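PDB 3I0P: malate dehydrogenase from Entamoeba histolytica, which probably catalyses the NAD-dependent interconversion of malate and oxaloacetate. Local coordinates for residues D43-D48 with E328-T333; R36-A41 with A127-L132. One frame throughout, in Å; residues are numbered along the deposited sequence.

Contact 1: D43-D48 with E328-T333. With NAD (nicotinamide-adenine-dinucleotide), chain B.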
loop_
_atom_site.group_PDB
_atom_site.type_symbol
_atom_site.label_atom_id
_atom_site.label_comp_id
_atom_site.label_asym_id
_atom_site.label_seq_id
_atom_site.Cartn_x
_atom_site.Cartn_y
_atom_site.Cartn_z
ATOM N N ASP A 43 20.475 -11.824 3.351
ATOM C CA ASP A 43 21.262 -12.178 4.540
ATOM C C ASP A 43 21.889 -10.932 5.190
ATOM O O ASP A 43 21.947 -10.834 6.413
ATOM C CB ASP A 43 22.347 -13.226 4.222
ATOM C CG ASP A 43 21.770 -14.562 3.762
ATOM O OD1 ASP A 43 20.841 -15.097 4.403
ATOM O OD2 ASP A 43 22.265 -15.094 2.749
ATOM N N LEU A 44 22.354 -9.991 4.365
ATOM C CA LEU A 44 22.871 -8.727 4.860
ATOM C C LEU A 44 21.818 -7.978 5.661
ATOM O O LEU A 44 22.132 -7.364 6.676
ATOM C CB LEU A 44 23.380 -7.849 3.720
ATOM C CG LEU A 44 24.831 -8.094 3.321
ATOM C CD1 LEU A 44 25.138 -7.468 1.950
ATOM C CD2 LEU A 44 25.811 -7.615 4.383
ATOM N N ARG A 45 20.570 -8.042 5.213
ATOM C CA ARG A 45 19.526 -7.214 5.803
ATOM C C ARG A 45 18.823 -7.900 6.973
ATOM O O ARG A 45 18.062 -7.264 7.696
ATOM C CB ARG A 45 18.518 -6.776 4.740
ATOM C CG ARG A 45 19.100 -5.878 3.674
ATOM C CD ARG A 45 18.051 -5.447 2.641
ATOM N NE ARG A 45 17.071 -4.526 3.216
ATOM C CZ ARG A 45 17.284 -3.226 3.442
ATOM N NH1 ARG A 45 18.447 -2.672 3.142
ATOM N NH2 ARG A 45 16.322 -2.476 3.959
ATOM N N GLY A 46 19.077 -9.189 7.156
ATOM C CA GLY A 46 18.482 -9.914 8.269
ATOM C C GLY A 46 17.200 -10.636 7.923
ATOM O O GLY A 46 16.479 -11.071 8.808
ATOM N N MET A 47 16.915 -10.775 6.633
ATOM C CA MET A 47 15.773 -11.564 6.179
ATOM C C MET A 47 16.247 -13.002 6.036
ATOM O O MET A 47 16.441 -13.498 4.933
ATOM C CB MET A 47 15.240 -11.047 4.831
ATOM C CG MET A 47 14.853 -9.581 4.793
ATOM S SD MET A 47 13.596 -9.236 6.025
ATOM C CE MET A 47 13.246 -7.494 5.681
ATOM N N ASP A 48 16.436 -13.669 7.161
ATOM C CA ASP A 48 17.174 -14.935 7.188
ATOM C C ASP A 48 16.462 -16.094 6.471
ATOM O O ASP A 48 17.048 -17.157 6.249
ATOM C CB ASP A 48 17.578 -15.275 8.630
ATOM C CG ASP A 48 18.496 -14.210 9.232
ATOM O OD1 ASP A 48 19.445 -13.794 8.541
ATOM O OD2 ASP A 48 18.264 -13.776 10.379
ATOM N N GLU A 328 15.460 0.731 8.861
ATOM C CA GLU A 328 16.439 1.074 9.910
ATOM C C GLU A 328 17.022 -0.190 10.529
ATOM O O GLU A 328 18.245 -0.353 10.577
ATOM C CB GLU A 328 15.797 1.966 10.988
ATOM C CG GLU A 328 16.756 2.561 12.002
ATOM C CD GLU A 328 16.101 3.635 12.879
ATOM O OE1 GLU A 328 14.853 3.773 12.804
ATOM O OE2 GLU A 328 16.830 4.349 13.632
ATOM N N LYS A 329 16.132 -1.070 10.994
ATOM C CA LYS A 329 16.487 -2.396 11.489
ATOM C C LYS A 329 17.361 -3.182 10.502
ATOM O O LYS A 329 18.270 -3.914 10.917
ATOM C CB LYS A 329 15.221 -3.192 11.854
ATOM C CG LYS A 329 14.849 -3.099 13.321
ATOM C CD LYS A 329 13.353 -3.072 13.553
ATOM C CE LYS A 329 12.780 -4.430 13.906
ATOM N NZ LYS A 329 11.634 -4.249 14.838
ATOM N N GLU A 330 17.105 -3.019 9.202
ATOM C CA GLU A 330 17.867 -3.740 8.201
ATOM C C GLU A 330 19.262 -3.177 8.050
ATOM O O GLU A 330 20.209 -3.927 7.827
ATOM C CB GLU A 330 17.149 -3.765 6.861
ATOM C CG GLU A 330 15.967 -4.744 6.804
ATOM C CD GLU A 330 14.701 -4.210 7.454
ATOM O OE1 GLU A 330 14.547 -2.977 7.567
ATOM O OE2 GLU A 330 13.852 -5.030 7.855
ATOM N N TYR A 331 19.390 -1.858 8.168
ATOM C CA TYR A 331 20.690 -1.196 8.060
ATOM C C TYR A 331 21.607 -1.618 9.209
ATOM O O TYR A 331 22.762 -1.988 8.989
ATOM C CB TYR A 331 20.525 0.335 7.992
ATOM C CG TYR A 331 21.795 1.125 8.238
ATOM C CD1 TYR A 331 22.760 1.277 7.235
ATOM C CD2 TYR A 331 22.029 1.726 9.482
ATOM C CE1 TYR A 331 23.929 2.006 7.470
ATOM C CE2 TYR A 331 23.190 2.450 9.728
ATOM C CZ TYR A 331 24.131 2.585 8.726
ATOM O OH TYR A 331 25.269 3.304 8.987
ATOM N N GLU A 332 21.082 -1.579 10.428
ATOM C CA GLU A 332 21.862 -1.949 11.598
ATOM C C GLU A 332 22.290 -3.418 11.588
ATOM O O GLU A 332 23.405 -3.742 12.006
ATOM C CB GLU A 332 21.128 -1.586 12.889
ATOM C CG GLU A 332 21.193 -0.090 13.204
ATOM C CD GLU A 332 20.471 0.289 14.484
ATOM O OE1 GLU A 332 19.918 -0.608 15.158
ATOM O OE2 GLU A 332 20.454 1.492 14.812
ATOM N N THR A 333 21.426 -4.298 11.093
ATOM C CA THR A 333 21.803 -5.697 10.911
ATOM C C THR A 333 22.903 -5.800 9.857
ATOM O O THR A 333 23.890 -6.515 10.041
ATOM C CB THR A 333 20.600 -6.563 10.507
ATOM O OG1 THR A 333 19.604 -6.501 11.535
ATOM C CG2 THR A 333 21.021 -8.013 10.302
HETATM P PA NAD B . 8.324 -7.816 8.542
HETATM O O1A NAD B . 9.647 -8.375 9.009
HETATM O O2A NAD B . 7.112 -8.053 9.384
HETATM O O5B NAD B . 8.548 -6.234 8.354
HETATM C C5B NAD B . 9.672 -5.753 7.596
HETATM C C4B NAD B . 9.538 -4.269 7.227
HETATM O O4B NAD B . 8.963 -3.501 8.292
HETATM C C3B NAD B . 10.879 -3.618 6.954
HETATM O O3B NAD B . 10.687 -2.575 5.984
HETATM C C2B NAD B . 11.270 -3.024 8.290
HETATM O O2B NAD B . 12.153 -1.913 8.134
HETATM C C1B NAD B . 9.924 -2.578 8.826
HETATM N N9A NAD B . 9.821 -2.541 10.314
HETATM C C8A NAD B . 9.931 -3.576 11.160
HETATM N N7A NAD B . 9.740 -3.120 12.417
HETATM C C5A NAD B . 9.499 -1.790 12.351
HETATM C C6A NAD B . 9.233 -0.791 13.293
HETATM N N6A NAD B . 9.179 -1.072 14.618
HETATM N N1A NAD B . 9.039 0.486 12.882
HETATM C C2A NAD B . 9.093 0.801 11.581
HETATM N N3A NAD B . 9.340 -0.138 10.657
HETATM C C4A NAD B . 9.549 -1.436 11.017
HETATM O O3 NAD B . 8.018 -8.258 7.007
HETATM P PN NAD B . 7.647 -9.734 6.428
HETATM O O1N NAD B . 6.236 -9.661 5.895
HETATM O O2N NAD B . 8.037 -10.804 7.418
HETATM O O5D NAD B . 8.625 -9.896 5.170
HETATM C C5D NAD B . 9.991 -10.286 5.342
HETATM C C4D NAD B . 10.652 -10.522 3.986
HETATM O O4D NAD B . 10.022 -11.611 3.305
HETATM C C3D NAD B . 10.532 -9.313 3.067
HETATM O O3D NAD B . 11.854 -8.949 2.644
HETATM C C2D NAD B . 9.639 -9.766 1.912
HETATM O O2D NAD B . 9.981 -9.240 0.617
HETATM C C1D NAD B . 9.858 -11.262 1.925
HETATM N N1N NAD B . 8.759 -11.983 1.286
HETATM C C2N NAD B . 8.947 -12.449 0.031
HETATM C C3N NAD B . 7.925 -13.145 -0.621
HETATM C C7N NAD B . 8.113 -13.670 -2.017
HETATM O O7N NAD B . 7.194 -14.278 -2.549
HETATM N N7N NAD B . 9.271 -13.464 -2.641
HETATM C C4N NAD B . 6.712 -13.352 0.042
HETATM C C5N NAD B . 6.542 -12.850 1.337
HETATM C C6N NAD B . 7.594 -12.164 1.943
#

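Contact 2: R36-A41 with A127-L132. With NAD (nicotinamide-adenine-dinucleotide), chain B.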
loop_
_atom_site.group_PDB
_atom_site.type_symbol
_atom_site.label_atom_id
_atom_site.label_comp_id
_atom_site.label_asym_id
_atom_site.label_seq_id
_atom_site.Cartn_x
_atom_site.Cartn_y
_atom_site.Cartn_z
ATOM N N ARG A 36 22.946 -14.121 -6.696
ATOM C CA ARG A 36 23.666 -14.153 -5.442
ATOM C C ARG A 36 23.640 -12.784 -4.761
ATOM O O ARG A 36 23.587 -12.720 -3.536
ATOM C CB ARG A 36 25.090 -14.704 -5.620
ATOM C CG ARG A 36 26.101 -13.744 -6.209
ATOM C CD ARG A 36 26.835 -12.969 -5.132
ATOM N NE ARG A 36 27.667 -11.939 -5.743
ATOM C CZ ARG A 36 28.926 -12.125 -6.118
ATOM N NH1 ARG A 36 29.505 -13.298 -5.938
ATOM N NH2 ARG A 36 29.615 -11.138 -6.668
ATOM N N ASP A 37 23.655 -11.704 -5.550
ATOM C CA ASP A 37 23.551 -10.344 -5.001
ATOM C C ASP A 37 22.248 -10.155 -4.228
ATOM O O ASP A 37 22.252 -9.626 -3.115
ATOM C CB ASP A 37 23.644 -9.279 -6.093
ATOM C CG ASP A 37 25.074 -8.975 -6.512
ATOM O OD1 ASP A 37 26.035 -9.535 -5.940
ATOM O OD2 ASP A 37 25.231 -8.144 -7.433
ATOM N N THR A 38 21.135 -10.603 -4.805
ATOM C CA THR A 38 19.853 -10.404 -4.139
ATOM C C THR A 38 19.626 -11.446 -3.058
ATOM O O THR A 38 18.886 -11.191 -2.112
ATOM C CB THR A 38 18.622 -10.310 -5.097
ATOM O OG1 THR A 38 17.742 -11.399 -4.859
ATOM C CG2 THR A 38 19.009 -10.271 -6.556
ATOM N N LEU A 39 20.266 -12.605 -3.176
ATOM C CA LEU A 39 20.230 -13.569 -2.077
ATOM C C LEU A 39 21.053 -13.074 -0.892
ATOM O O LEU A 39 20.530 -13.011 0.222
ATOM C CB LEU A 39 20.641 -14.977 -2.517
ATOM C CG LEU A 39 19.631 -15.638 -3.460
ATOM C CD1 LEU A 39 19.956 -17.099 -3.693
ATOM C CD2 LEU A 39 18.217 -15.492 -2.894
ATOM N N ILE A 40 22.312 -12.689 -1.121
ATOM C CA ILE A 40 23.136 -12.153 -0.031
ATOM C C ILE A 40 22.527 -10.889 0.602
ATOM O O ILE A 40 22.596 -10.720 1.809
ATOM C CB ILE A 40 24.627 -11.917 -0.435
ATOM C CG1 ILE A 40 25.502 -11.742 0.814
ATOM C CG2 ILE A 40 24.782 -10.711 -1.352
ATOM C CD1 ILE A 40 25.854 -13.018 1.509
ATOM N N ALA A 41 21.925 -10.026 -0.219
ATOM C CA ALA A 41 21.166 -8.874 0.261
ATOM C C ALA A 41 20.153 -9.265 1.321
ATOM O O ALA A 41 19.979 -8.550 2.312
ATOM C CB ALA A 41 20.461 -8.175 -0.885
ATOM N N ALA A 127 11.504 -8.572 -1.748
ATOM C CA ALA A 127 10.940 -7.520 -2.595
ATOM C C ALA A 127 11.770 -6.248 -2.457
ATOM O O ALA A 127 12.032 -5.548 -3.443
ATOM C CB ALA A 127 9.476 -7.263 -2.256
ATOM N N GLY A 128 12.210 -5.986 -1.227
ATOM C CA GLY A 128 12.985 -4.801 -0.888
ATOM C C GLY A 128 14.203 -4.578 -1.748
ATOM O O GLY A 128 14.641 -3.441 -1.896
ATOM N N TYR A 129 14.751 -5.645 -2.326
ATOM C CA TYR A 129 15.993 -5.540 -3.099
ATOM C C TYR A 129 15.799 -4.655 -4.316
ATOM O O TYR A 129 16.615 -3.784 -4.601
ATOM C CB TYR A 129 16.503 -6.922 -3.532
ATOM C CG TYR A 129 17.744 -6.868 -4.407
ATOM C CD1 TYR A 129 19.006 -6.673 -3.846
ATOM C CD2 TYR A 129 17.655 -6.989 -5.800
ATOM C CE1 TYR A 129 20.154 -6.612 -4.639
ATOM C CE2 TYR A 129 18.798 -6.923 -6.607
ATOM C CZ TYR A 129 20.040 -6.743 -6.014
ATOM O OH TYR A 129 21.180 -6.689 -6.787
ATOM N N TYR A 130 14.707 -4.887 -5.032
ATOM C CA TYR A 130 14.427 -4.162 -6.266
ATOM C C TYR A 130 14.080 -2.700 -5.983
ATOM O O TYR A 130 14.456 -1.808 -6.742
ATOM C CB TYR A 130 13.352 -4.904 -7.073
ATOM C CG TYR A 130 13.698 -6.369 -7.151
ATOM C CD1 TYR A 130 14.601 -6.852 -8.115
ATOM C CD2 TYR A 130 13.193 -7.264 -6.212
ATOM C CE1 TYR A 130 14.961 -8.193 -8.144
ATOM C CE2 TYR A 130 13.543 -8.599 -6.239
ATOM C CZ TYR A 130 14.421 -9.060 -7.200
ATOM O OH TYR A 130 14.738 -10.396 -7.199
ATOM N N SER A 131 13.407 -2.457 -4.864
ATOM C CA SER A 131 13.111 -1.092 -4.442
ATOM C C SER A 131 14.387 -0.342 -4.073
ATOM O O SER A 131 14.509 0.853 -4.348
ATOM C CB SER A 131 12.109 -1.075 -3.282
ATOM O OG SER A 131 10.796 -1.332 -3.767
ATOM N N LEU A 132 15.339 -1.047 -3.465
ATOM C CA LEU A 132 16.625 -0.446 -3.127
ATOM C C LEU A 132 17.386 0.008 -4.376
ATOM O O LEU A 132 18.014 1.063 -4.368
ATOM C CB LEU A 132 17.481 -1.397 -2.286
ATOM C CG LEU A 132 17.050 -1.648 -0.838
ATOM C CD1 LEU A 132 17.827 -2.814 -0.252
ATOM C CD2 LEU A 132 17.212 -0.411 0.032
HETATM P PA NAD B . 8.324 -7.816 8.542
HETATM O O1A NAD B . 9.647 -8.375 9.009
HETATM O O2A NAD B . 7.112 -8.053 9.384
HETATM O O5B NAD B . 8.548 -6.234 8.354
HETATM C C5B NAD B . 9.672 -5.753 7.596
HETATM C C4B NAD B . 9.538 -4.269 7.227
HETATM O O4B NAD B . 8.963 -3.501 8.292
HETATM C C3B NAD B . 10.879 -3.618 6.954
HETATM O O3B NAD B . 10.687 -2.575 5.984
HETATM C C2B NAD B . 11.270 -3.024 8.290
HETATM O O2B NAD B . 12.153 -1.913 8.134
HETATM C C1B NAD B . 9.924 -2.578 8.826
HETATM N N9A NAD B . 9.821 -2.541 10.314
HETATM C C8A NAD B . 9.931 -3.576 11.160
HETATM N N7A NAD B . 9.740 -3.120 12.417
HETATM C C5A NAD B . 9.499 -1.790 12.351
HETATM C C6A NAD B . 9.233 -0.791 13.293
HETATM N N6A NAD B . 9.179 -1.072 14.618
HETATM N N1A NAD B . 9.039 0.486 12.882
HETATM C C2A NAD B . 9.093 0.801 11.581
HETATM N N3A NAD B . 9.340 -0.138 10.657
HETATM C C4A NAD B . 9.549 -1.436 11.017
HETATM O O3 NAD B . 8.018 -8.258 7.007
HETATM P PN NAD B . 7.647 -9.734 6.428
HETATM O O1N NAD B . 6.236 -9.661 5.895
HETATM O O2N NAD B . 8.037 -10.804 7.418
HETATM O O5D NAD B . 8.625 -9.896 5.170
HETATM C C5D NAD B . 9.991 -10.286 5.342
HETATM C C4D NAD B . 10.652 -10.522 3.986
HETATM O O4D NAD B . 10.022 -11.611 3.305
HETATM C C3D NAD B . 10.532 -9.313 3.067
HETATM O O3D NAD B . 11.854 -8.949 2.644
HETATM C C2D NAD B . 9.639 -9.766 1.912
HETATM O O2D NAD B . 9.981 -9.240 0.617
HETATM C C1D NAD B . 9.858 -11.262 1.925
HETATM N N1N NAD B . 8.759 -11.983 1.286
HETATM C C2N NAD B . 8.947 -12.449 0.031
HETATM C C3N NAD B . 7.925 -13.145 -0.621
HETATM C C7N NAD B . 8.113 -13.670 -2.017
HETATM O O7N NAD B . 7.194 -14.278 -2.549
HETATM N N7N NAD B . 9.271 -13.464 -2.641
HETATM C C4N NAD B . 6.712 -13.352 0.042
HETATM C C5N NAD B . 6.542 -12.850 1.337
HETATM C C6N NAD B . 7.594 -12.164 1.943
#

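Contact 1: D43-D48 with E328-T333
Arg45 and Glu330 bring the end of helix 29-45 against helix 328-340, with 4.5 Å between Arg45 CA and Glu330 CA. A Schellman motif, with Gly46 at positive phi, ends the first helix here and lets Thr333 CG2 lie against Gly46 CA. Glu330 sets out from its helix with CG beside the backbone N (chi1 -76°), then bends at chi2. Its methylene CB sits over one face of the Arg45 guanidinium, off toward the rim, 3.3 Å from Arg45 NH2. The carboxylate and guanidinium planes are only 13° apart, yet Arg45 NH2 is 4.1 Å from Glu330 OE1, and that oxygen lies well out of the guanidinium plane. The two charges are thus near each other without forming a salt bridge, and no N-H points at Glu330 OE1. Along the backbone, Glu330 CA lies 3.6 Å from Arg45 O in a CA-H...O contact. Met47, bent at chi2, brings its methyl CE to Glu330 OE2 and to the NAD hydroxyl O3D. Glu330 OE1 accepts a hydrogen bond from NAD O2B at 2.7 Å, while Lys329 NZ gives a weak one to the adenine N7A and also pairs with Glu240 of the second subunit. A carboxylate holding the 2'-hydroxyl of the adenosine ribose would repel a phosphate there, consistent with a preference for NAD over NADP, and the nearby Arg45 probably helps to keep Glu330 ionised.

Contact 2: R36-A41 with A127-L132
Tyr129 reaches Thr38 because its CG stands anti to the backbone N (chi1 177°), which carries the ring out from helix 127-136 to helix 29-45. Tyr130, the next residue, has CG beside its backbone N instead (chi1 -48°) and turns its ring roughly perpendicular, so that Tyr129 points its edge, at CD2, toward one face of Tyr130 near the rim. The two helices run across each other at 113°, their axes 9.7 Å apart at closest approach over these segments, and the Tyr129 ring lies between them. Thr38 lies over one face of that ring in a CH-pi contact: its CB stands almost directly above the centre, 3.5 Å from the Tyr129 centroid, and its methyl CG2 covers the side toward CE2. One turn along, Ala41 CB approaches Tyr129 CD1 obliquely at 3.6 Å, and Asp37 CB adds a contact at the far end of the ring, 3.6 Å from Tyr129 OH. The Asp37 carboxylate is engaged by its own neighbour, Arg36 NE, which donates to Asp37 OD1 at 2.9 Å in a salt bridge. Tyr130 OH comes near Thr38 OG1 but is hydrogen-bonded to Phe124 O, and its ring stacks on that of Phe124; His94 of helix 93-111 packs against both Thr38 and Tyr130. No hydrogen bond joins the two segments; the contact rests mainly on packing against the Tyr129 ring. The same segment 127-132 also serves the cofactor: Ala127 N donates a nearly straight hydrogen bond to NAD O2D, 2.9 Å away, on the nicotinamide ribose. This is a crossed helix pair packed through one aromatic ring, beside the nicotinamide-ribose end of the NAD site in this malate/L-lactate dehydrogenase family enzyme.

Overall arrangement
Helix 29-45 is common to both contacts: its middle packs on helix 127-136 in contact 2, and its last turn meets helix 328-340 in contact 1. Their centres are 11 Å apart, and they touch directly where Arg45 NH1 lies 3.5 Å from Leu132 CD1. Both reach the same NAD, but at different parts of it. Contact 1 serves the adenosine half, and its Met47 extends along the cofactor to the nicotinamide ribose, where contact 2 supplies a backbone donor. Asp181, Ala183 and Gly327 add further bonds to the dinucleotide, and His245 and Lys246 of the second subunit also bond to it, so both chains contribute to the site.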